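Local atomic coordinates of aerobactin synthase IucA (PDB entry 5JM8), a protein that catalyses, as an ATP-dependent NIS synthetase, a ligation step in making the siderophore aerobactin, probably joining citrate to an acylated hydroxylysine. Residues V423-Q428 / N471-E476; K411-A416 / Y484-N489. All coordinates share one frame; numbering follows the deposited sequence.

Contact 1: residues V423-Q428 / N471-E476. With ATP (adenosine-5'-triphosphate), chain I.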
loop_
_atom_site.group_PDB
_atom_site.type_symbol
_atom_site.label_atom_id
_atom_site.label_comp_id
_atom_site.label_asym_id
_atom_site.label_seq_id
_atom_site.Cartn_x
_atom_site.Cartn_y
_atom_site.Cartn_z
ATOM N N VAL A 423 -14.228 -18.174 32.043
ATOM C CA VAL A 423 -12.805 -18.362 32.286
ATOM C C VAL A 423 -12.046 -18.455 30.967
ATOM O O VAL A 423 -12.227 -19.404 30.207
ATOM C CB VAL A 423 -12.542 -19.635 33.118
ATOM C CG1 VAL A 423 -11.057 -19.792 33.416
ATOM C CG2 VAL A 423 -13.342 -19.594 34.410
ATOM N N LEU A 424 -11.209 -17.456 30.698
ATOM C CA LEU A 424 -10.285 -17.507 29.569
ATOM C C LEU A 424 -8.860 -17.607 30.096
ATOM O O LEU A 424 -8.306 -16.631 30.603
ATOM C CB LEU A 424 -10.439 -16.279 28.667
ATOM C CG LEU A 424 -11.796 -16.098 27.982
ATOM C CD1 LEU A 424 -11.798 -14.833 27.144
ATOM C CD2 LEU A 424 -12.145 -17.303 27.124
ATOM N N LEU A 425 -8.281 -18.798 29.989
ATOM C CA LEU A 425 -6.929 -19.041 30.478
ATOM C C LEU A 425 -5.913 -18.441 29.519
ATOM O O LEU A 425 -5.465 -19.095 28.578
ATOM C CB LEU A 425 -6.680 -20.538 30.651
ATOM C CG LEU A 425 -7.629 -21.236 31.627
ATOM C CD1 LEU A 425 -7.441 -22.742 31.574
ATOM C CD2 LEU A 425 -7.426 -20.717 33.046
ATOM N N ALA A 426 -5.551 -17.191 29.773
ATOM C CA ALA A 426 -4.734 -16.429 28.846
ATOM C C ALA A 426 -3.241 -16.649 29.052
ATOM O O ALA A 426 -2.634 -16.048 29.938
ATOM C CB ALA A 426 -5.060 -14.962 28.976
ATOM N N HIS A 427 -2.651 -17.502 28.217
ATOM C CA HIS A 427 -1.200 -17.618 28.148
ATOM C C HIS A 427 -0.593 -16.291 27.742
ATOM O O HIS A 427 -1.290 -15.348 27.378
ATOM C CB HIS A 427 -0.752 -18.671 27.129
ATOM C CG HIS A 427 -1.086 -20.078 27.501
ATOM N ND1 HIS A 427 -2.215 -20.723 27.044
ATOM C CD2 HIS A 427 -0.424 -20.977 28.265
ATOM C CE1 HIS A 427 -2.238 -21.955 27.520
ATOM N NE2 HIS A 427 -1.162 -22.135 28.261
ATOM N N GLN A 428 0.727 -16.241 27.786
ATOM C CA GLN A 428 1.474 -15.183 27.134
ATOM C C GLN A 428 1.393 -15.351 25.618
ATOM O O GLN A 428 1.741 -14.447 24.855
ATOM C CB GLN A 428 2.918 -15.226 27.593
ATOM C CG GLN A 428 3.643 -13.934 27.462
ATOM C CD GLN A 428 5.074 -14.035 27.935
ATOM O OE1 GLN A 428 5.878 -13.152 27.662
ATOM N NE2 GLN A 428 5.400 -15.109 28.654
ATOM N N ASN A 471 -16.368 -28.380 29.935
ATOM C CA ASN A 471 -15.385 -27.401 30.389
ATOM C C ASN A 471 -15.982 -26.478 31.449
ATOM O O ASN A 471 -15.992 -25.257 31.303
ATOM C CB ASN A 471 -14.835 -26.588 29.208
ATOM C CG ASN A 471 -15.923 -26.058 28.296
ATOM O OD1 ASN A 471 -17.029 -26.591 28.258
ATOM N ND2 ASN A 471 -15.606 -25.011 27.542
ATOM N N VAL A 472 -16.493 -27.088 32.517
ATOM C CA VAL A 472 -16.908 -26.360 33.710
ATOM C C VAL A 472 -15.831 -26.506 34.776
ATOM O O VAL A 472 -15.272 -27.587 34.959
ATOM C CB VAL A 472 -18.258 -26.862 34.274
ATOM C CG1 VAL A 472 -19.411 -26.421 33.382
ATOM C CG2 VAL A 472 -18.254 -28.381 34.446
ATOM N N PHE A 473 -15.541 -25.410 35.472
ATOM C CA PHE A 473 -14.489 -25.393 36.486
ATOM C C PHE A 473 -15.038 -25.215 37.893
ATOM O O PHE A 473 -15.981 -24.458 38.117
ATOM C CB PHE A 473 -13.485 -24.270 36.197
ATOM C CG PHE A 473 -12.321 -24.687 35.334
ATOM C CD1 PHE A 473 -12.347 -25.870 34.608
ATOM C CD2 PHE A 473 -11.196 -23.888 35.255
ATOM C CE1 PHE A 473 -11.272 -26.242 33.818
ATOM C CE2 PHE A 473 -10.120 -24.254 34.467
ATOM C CZ PHE A 473 -10.157 -25.433 33.750
ATOM N N THR A 474 -14.434 -25.923 38.838
ATOM C CA THR A 474 -14.706 -25.695 40.246
ATOM C C THR A 474 -13.937 -24.463 40.695
ATOM O O THR A 474 -13.107 -23.929 39.958
ATOM C CB THR A 474 -14.297 -26.893 41.116
ATOM O OG1 THR A 474 -12.876 -27.066 41.059
ATOM C CG2 THR A 474 -14.988 -28.165 40.645
ATOM N N ARG A 475 -14.222 -24.017 41.911
ATOM C CA ARG A 475 -13.511 -22.899 42.508
ATOM C C ARG A 475 -12.019 -23.202 42.606
ATOM O O ARG A 475 -11.190 -22.405 42.177
ATOM C CB ARG A 475 -14.090 -22.595 43.887
ATOM C CG ARG A 475 -13.517 -21.365 44.554
ATOM C CD ARG A 475 -14.244 -21.078 45.860
ATOM N NE ARG A 475 -13.663 -19.955 46.592
ATOM C CZ ARG A 475 -12.650 -20.057 47.448
ATOM N NH1 ARG A 475 -12.086 -21.234 47.687
ATOM N NH2 ARG A 475 -12.197 -18.976 48.066
ATOM N N GLU A 476 -11.685 -24.365 43.152
ATOM C CA GLU A 476 -10.290 -24.739 43.364
ATOM C C GLU A 476 -9.508 -24.832 42.051
ATOM O O GLU A 476 -8.330 -24.475 41.999
ATOM C CB GLU A 476 -10.211 -26.072 44.111
ATOM C CG GLU A 476 -10.962 -26.093 45.439
ATOM C CD GLU A 476 -10.639 -24.902 46.331
ATOM O OE1 GLU A 476 -9.477 -24.438 46.326
ATOM O OE2 GLU A 476 -11.554 -24.426 47.039
HETATM P PG ATP I . -3.270 -21.859 19.354
HETATM O O1G ATP I . -2.980 -21.802 17.875
HETATM O O2G ATP I . -3.038 -20.548 20.066
HETATM O O3G ATP I . -4.596 -22.496 19.693
HETATM P PB ATP I . -2.276 -24.035 21.007
HETATM O O1B ATP I . -1.274 -25.099 20.638
HETATM O O2B ATP I . -3.734 -24.406 21.166
HETATM O O3B ATP I . -2.108 -22.810 19.960
HETATM P PA ATP I . -1.316 -24.057 23.706
HETATM O O1A ATP I . -1.989 -25.405 23.753
HETATM O O2A ATP I . -1.510 -23.082 24.841
HETATM O O3A ATP I . -1.771 -23.306 22.355
HETATM O "O5'" ATP I . 0.267 -24.230 23.494
HETATM C "C5'" ATP I . 1.058 -23.051 23.401
HETATM C "C4'" ATP I . 2.272 -23.251 22.506
HETATM O "O4'" ATP I . 3.037 -22.044 22.518
HETATM C "C3'" ATP I . 3.185 -24.376 22.970
HETATM O "O3'" ATP I . 3.476 -25.245 21.868
HETATM C "C2'" ATP I . 4.442 -23.698 23.483
HETATM O "O2'" ATP I . 5.624 -24.375 23.057
HETATM C "C1'" ATP I . 4.392 -22.299 22.894
HETATM N N9 ATP I . 4.829 -21.274 23.868
HETATM C C8 ATP I . 5.865 -20.443 23.672
HETATM N N7 ATP I . 6.027 -19.617 24.736
HETATM C C5 ATP I . 5.073 -19.923 25.632
HETATM C C6 ATP I . 4.679 -19.429 26.967
HETATM N N6 ATP I . 5.377 -18.419 27.539
HETATM N N1 ATP I . 3.622 -20.018 27.572
HETATM C C2 ATP I . 2.935 -21.022 26.992
HETATM N N3 ATP I . 3.244 -21.515 25.779
HETATM C C4 ATP I . 4.283 -21.019 25.060
#

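Contact 2: residues K411-A416 / Y484-N489. With ATP (adenosine-5'-triphosphate), chain I.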
loop_
_atom_site.group_PDB
_atom_site.type_symbol
_atom_site.label_atom_id
_atom_site.label_comp_id
_atom_site.label_asym_id
_atom_site.label_seq_id
_atom_site.Cartn_x
_atom_site.Cartn_y
_atom_site.Cartn_z
ATOM N N LYS A 411 -8.083 -6.317 32.879
ATOM C CA LYS A 411 -9.418 -5.892 33.294
ATOM C C LYS A 411 -10.533 -6.720 32.643
ATOM O O LYS A 411 -11.373 -7.273 33.350
ATOM C CB LYS A 411 -9.624 -4.402 32.994
ATOM C CG LYS A 411 -10.864 -3.808 33.644
ATOM C CD LYS A 411 -10.923 -2.305 33.452
ATOM N N PRO A 412 -10.545 -6.822 31.304
ATOM C CA PRO A 412 -11.621 -7.619 30.706
ATOM C C PRO A 412 -11.602 -9.091 31.115
ATOM O O PRO A 412 -12.658 -9.712 31.202
ATOM C CB PRO A 412 -11.369 -7.480 29.200
ATOM C CG PRO A 412 -9.957 -7.019 29.072
ATOM C CD PRO A 412 -9.700 -6.186 30.278
ATOM N N LEU A 413 -10.416 -9.637 31.368
ATOM C CA LEU A 413 -10.282 -11.061 31.664
ATOM C C LEU A 413 -10.703 -11.414 33.091
ATOM O O LEU A 413 -11.367 -12.428 33.312
ATOM C CB LEU A 413 -8.841 -11.509 31.421
ATOM C CG LEU A 413 -8.394 -11.512 29.956
ATOM C CD1 LEU A 413 -6.890 -11.704 29.856
ATOM C CD2 LEU A 413 -9.120 -12.585 29.158
ATOM N N PHE A 414 -10.313 -10.585 34.057
ATOM C CA PHE A 414 -10.721 -10.783 35.445
ATOM C C PHE A 414 -12.209 -10.492 35.630
ATOM O O PHE A 414 -12.861 -11.086 36.488
ATOM C CB PHE A 414 -9.908 -9.891 36.385
ATOM C CG PHE A 414 -8.555 -10.443 36.740
ATOM C CD1 PHE A 414 -8.432 -11.491 37.638
ATOM C CD2 PHE A 414 -7.406 -9.894 36.196
ATOM C CE1 PHE A 414 -7.186 -11.989 37.972
ATOM C CE2 PHE A 414 -6.158 -10.389 36.526
ATOM C CZ PHE A 414 -6.048 -11.437 37.414
ATOM N N THR A 415 -12.733 -9.567 34.831
ATOM C CA THR A 415 -14.138 -9.172 34.920
ATOM C C THR A 415 -15.047 -10.199 34.255
ATOM O O THR A 415 -16.162 -10.444 34.714
ATOM C CB THR A 415 -14.383 -7.796 34.270
ATOM O OG1 THR A 415 -13.587 -6.801 34.925
ATOM C CG2 THR A 415 -15.850 -7.404 34.372
ATOM N N ALA A 416 -14.570 -10.788 33.165
ATOM C CA ALA A 416 -15.328 -11.812 32.454
ATOM C C ALA A 416 -15.585 -13.025 33.346
ATOM O O ALA A 416 -16.645 -13.646 33.272
ATOM C CB ALA A 416 -14.593 -12.233 31.198
ATOM N N TYR A 484 -1.957 -18.483 37.601
ATOM C CA TYR A 484 -0.708 -18.929 36.985
ATOM C C TYR A 484 -0.569 -18.346 35.588
ATOM O O TYR A 484 0.374 -17.612 35.299
ATOM C CB TYR A 484 -0.632 -20.456 36.904
ATOM C CG TYR A 484 0.420 -20.953 35.929
ATOM C CD1 TYR A 484 1.773 -20.732 36.163
ATOM C CD2 TYR A 484 0.062 -21.639 34.771
ATOM C CE1 TYR A 484 2.739 -21.182 35.272
ATOM C CE2 TYR A 484 1.022 -22.093 33.878
ATOM C CZ TYR A 484 2.353 -21.862 34.134
ATOM O OH TYR A 484 3.296 -22.314 33.243
ATOM N N TYR A 485 -1.518 -18.680 34.723
ATOM C CA TYR A 485 -1.461 -18.259 33.332
ATOM C C TYR A 485 -1.421 -16.742 33.181
ATOM O O TYR A 485 -0.662 -16.221 32.367
ATOM C CB TYR A 485 -2.660 -18.814 32.562
ATOM C CG TYR A 485 -2.624 -20.313 32.363
ATOM C CD1 TYR A 485 -1.838 -20.884 31.373
ATOM C CD2 TYR A 485 -3.380 -21.157 33.162
ATOM C CE1 TYR A 485 -1.804 -22.255 31.192
ATOM C CE2 TYR A 485 -3.353 -22.527 32.986
ATOM C CZ TYR A 485 -2.565 -23.069 31.999
ATOM O OH TYR A 485 -2.535 -24.432 31.819
ATOM N N LEU A 486 -2.220 -16.039 33.977
ATOM C CA LEU A 486 -2.500 -14.631 33.709
ATOM C C LEU A 486 -1.588 -13.651 34.449
ATOM O O LEU A 486 -1.503 -12.485 34.064
ATOM C CB LEU A 486 -3.962 -14.328 34.049
ATOM C CG LEU A 486 -4.489 -12.934 33.686
ATOM C CD1 LEU A 486 -4.206 -12.577 32.234
ATOM C CD2 LEU A 486 -5.980 -12.852 33.966
ATOM N N LEU A 487 -0.905 -14.112 35.494
ATOM C CA LEU A 487 0.015 -13.253 36.237
ATOM C C LEU A 487 1.447 -13.771 36.183
ATOM O O LEU A 487 2.373 -13.008 35.913
ATOM C CB LEU A 487 -0.429 -13.120 37.694
ATOM C CG LEU A 487 -1.658 -12.240 37.915
ATOM C CD1 LEU A 487 -2.255 -12.503 39.276
ATOM C CD2 LEU A 487 -1.304 -10.768 37.759
ATOM N N VAL A 488 1.629 -15.061 36.451
ATOM C CA VAL A 488 2.960 -15.655 36.415
ATOM C C VAL A 488 3.425 -15.797 34.973
ATOM O O VAL A 488 4.440 -15.222 34.582
ATOM C CB VAL A 488 2.994 -17.037 37.105
ATOM C CG1 VAL A 488 4.386 -17.658 37.011
ATOM C CG2 VAL A 488 2.565 -16.919 38.557
ATOM N N ASN A 489 2.677 -16.560 34.184
ATOM C CA ASN A 489 3.043 -16.808 32.793
ATOM C C ASN A 489 2.432 -15.764 31.859
ATOM O O ASN A 489 1.821 -16.101 30.844
ATOM C CB ASN A 489 2.607 -18.217 32.372
ATOM C CG ASN A 489 3.199 -18.635 31.040
ATOM O OD1 ASN A 489 4.197 -18.074 30.594
ATOM N ND2 ASN A 489 2.587 -19.623 30.399
HETATM P PG ATP I . -3.270 -21.859 19.354
HETATM O O1G ATP I . -2.980 -21.802 17.875
HETATM O O2G ATP I . -3.038 -20.548 20.066
HETATM O O3G ATP I . -4.596 -22.496 19.693
HETATM P PB ATP I . -2.276 -24.035 21.007
HETATM O O1B ATP I . -1.274 -25.099 20.638
HETATM O O2B ATP I . -3.734 -24.406 21.166
HETATM O O3B ATP I . -2.108 -22.810 19.960
HETATM P PA ATP I . -1.316 -24.057 23.706
HETATM O O1A ATP I . -1.989 -25.405 23.753
HETATM O O2A ATP I . -1.510 -23.082 24.841
HETATM O O3A ATP I . -1.771 -23.306 22.355
HETATM O "O5'" ATP I . 0.267 -24.230 23.494
HETATM C "C5'" ATP I . 1.058 -23.051 23.401
HETATM C "C4'" ATP I . 2.272 -23.251 22.506
HETATM O "O4'" ATP I . 3.037 -22.044 22.518
HETATM C "C3'" ATP I . 3.185 -24.376 22.970
HETATM O "O3'" ATP I . 3.476 -25.245 21.868
HETATM C "C2'" ATP I . 4.442 -23.698 23.483
HETATM O "O2'" ATP I . 5.624 -24.375 23.057
HETATM C "C1'" ATP I . 4.392 -22.299 22.894
HETATM N N9 ATP I . 4.829 -21.274 23.868
HETATM C C8 ATP I . 5.865 -20.443 23.672
HETATM N N7 ATP I . 6.027 -19.617 24.736
HETATM C C5 ATP I . 5.073 -19.923 25.632
HETATM C C6 ATP I . 4.679 -19.429 26.967
HETATM N N6 ATP I . 5.377 -18.419 27.539
HETATM N N1 ATP I . 3.622 -20.018 27.572
HETATM C C2 ATP I . 2.935 -21.022 26.992
HETATM N N3 ATP I . 3.244 -21.515 25.779
HETATM C C4 ATP I . 4.283 -21.019 25.060
#

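Contact 1: residues V423-Q428 / N471-E476
The F473 ring is met obliquely by two aliphatic side chains of residues 423-428. L425 CD1 comes to 4.2 Å from F473 CE2, and V423 CG1 stands a little further off, 4.5 Å from F473 CD2. Both reach the same flank of the ring from alternate positions on the extended chain. With chi1 at -178°, V423 CG1 lies anti to the backbone N, which turns this methyl to the ring. Farther along, the H427 ring has the alpha-phosphate oxygen O2A of ATP over one face, while C2 of the adenine lies 3.6 Å from H427 CD2. In the other segment the R475 guanidinium offers an edge, in plane, to E476 OE2, a salt bridge of 3.3 Å from R475 NH1 whose hydrogen bond is weak.

Strand 451-453 holds the two parts side by side: A452 bonds to the backbone of V423, F453 to those of N471 and F473, and N471 ND2 reaches S451 O. T474 is the N-cap of helix 475-500. Its side chain caps a backbone N just past E476, and Q477 OE1 takes T474 N in return, as in a capping box.

No hydrogen bond crosses between the segments, and only 101 Å² is buried. The touching surfaces of V423, L425 and F473 are wholly apolar and rest on dispersion, flanked by polar groups, H427 and Q428 by the nucleotide and the helix cap at T474.

Contact 2: residues K411-A416 / Y484-N489
L486 is inserted between L413 and F414, giving one methyl to each. Its CD2 lies over a face of the F414 ring, displaced toward the rim, in a CH-pi contact 3.9 Å from the ring centroid and 25° off the normal. The other methyl, L486 CD1, meets L413 CD1 at 3.7 Å, the two leucine side chains crossing at a slant. A chi1 of -173° sets L486 CG anti to its backbone N and sends the fork toward helix 394-420, where the two branches can part. The edge of F414 is used as well: L487 CD1 sits near the ring plane, 4.4 Å from F414 CZ, so two successive leucines border the phenyl group from different directions.

On the far end of 484-489 the N489 amide reads the Watson-Crick edge of adenine through two nearly straight hydrogen bonds. N489 ND2 gives to N1 of ATP at 3.0 Å, and the amino N6 of ATP gives to N489 OD1 at 3.3 Å. This pairing suits adenine, which offers an acceptor beside a donor. The helix makes a wider pi-type turn here, with N489 N bonded to Y484 O. In the partner helix, kinked at P412, K411 O is gripped from opposite faces of its plane by T415 N and by T415 OG1, the latter at 2.8 Å.

The short helical segments run roughly antiparallel, at 148°, with their axes 12.1 Å apart. F414 continues the hydrophobic packing beyond them: it makes an edge-to-face ring contact with F482 and touches L517 and M520 of helix 506-521 and C529 and L530 of helix 528-535, while L487 packs on V533 and on W539 of strand 538-540.

From the N terminus, helix 394-420 supplies the first half of contact 2 and leads directly into strand 422-424, where contact 1 begins. The chain then passes the ATP site, traverses strands 431-435, 440-445 and 451-453 and helix 458-462, and returns at 471-476 to close contact 1. Helix 475-500 starts there, and its later turns close contact 2, so the smaller loop is nested inside the larger. The two contacts also touch: the rings of H427 and Y485 meet edge-to-face, and A426 CB packs on L413 CD1 at 3.8 Å. Together they tie helices 394-420 and 475-500 to the connecting segment beside the nucleotide.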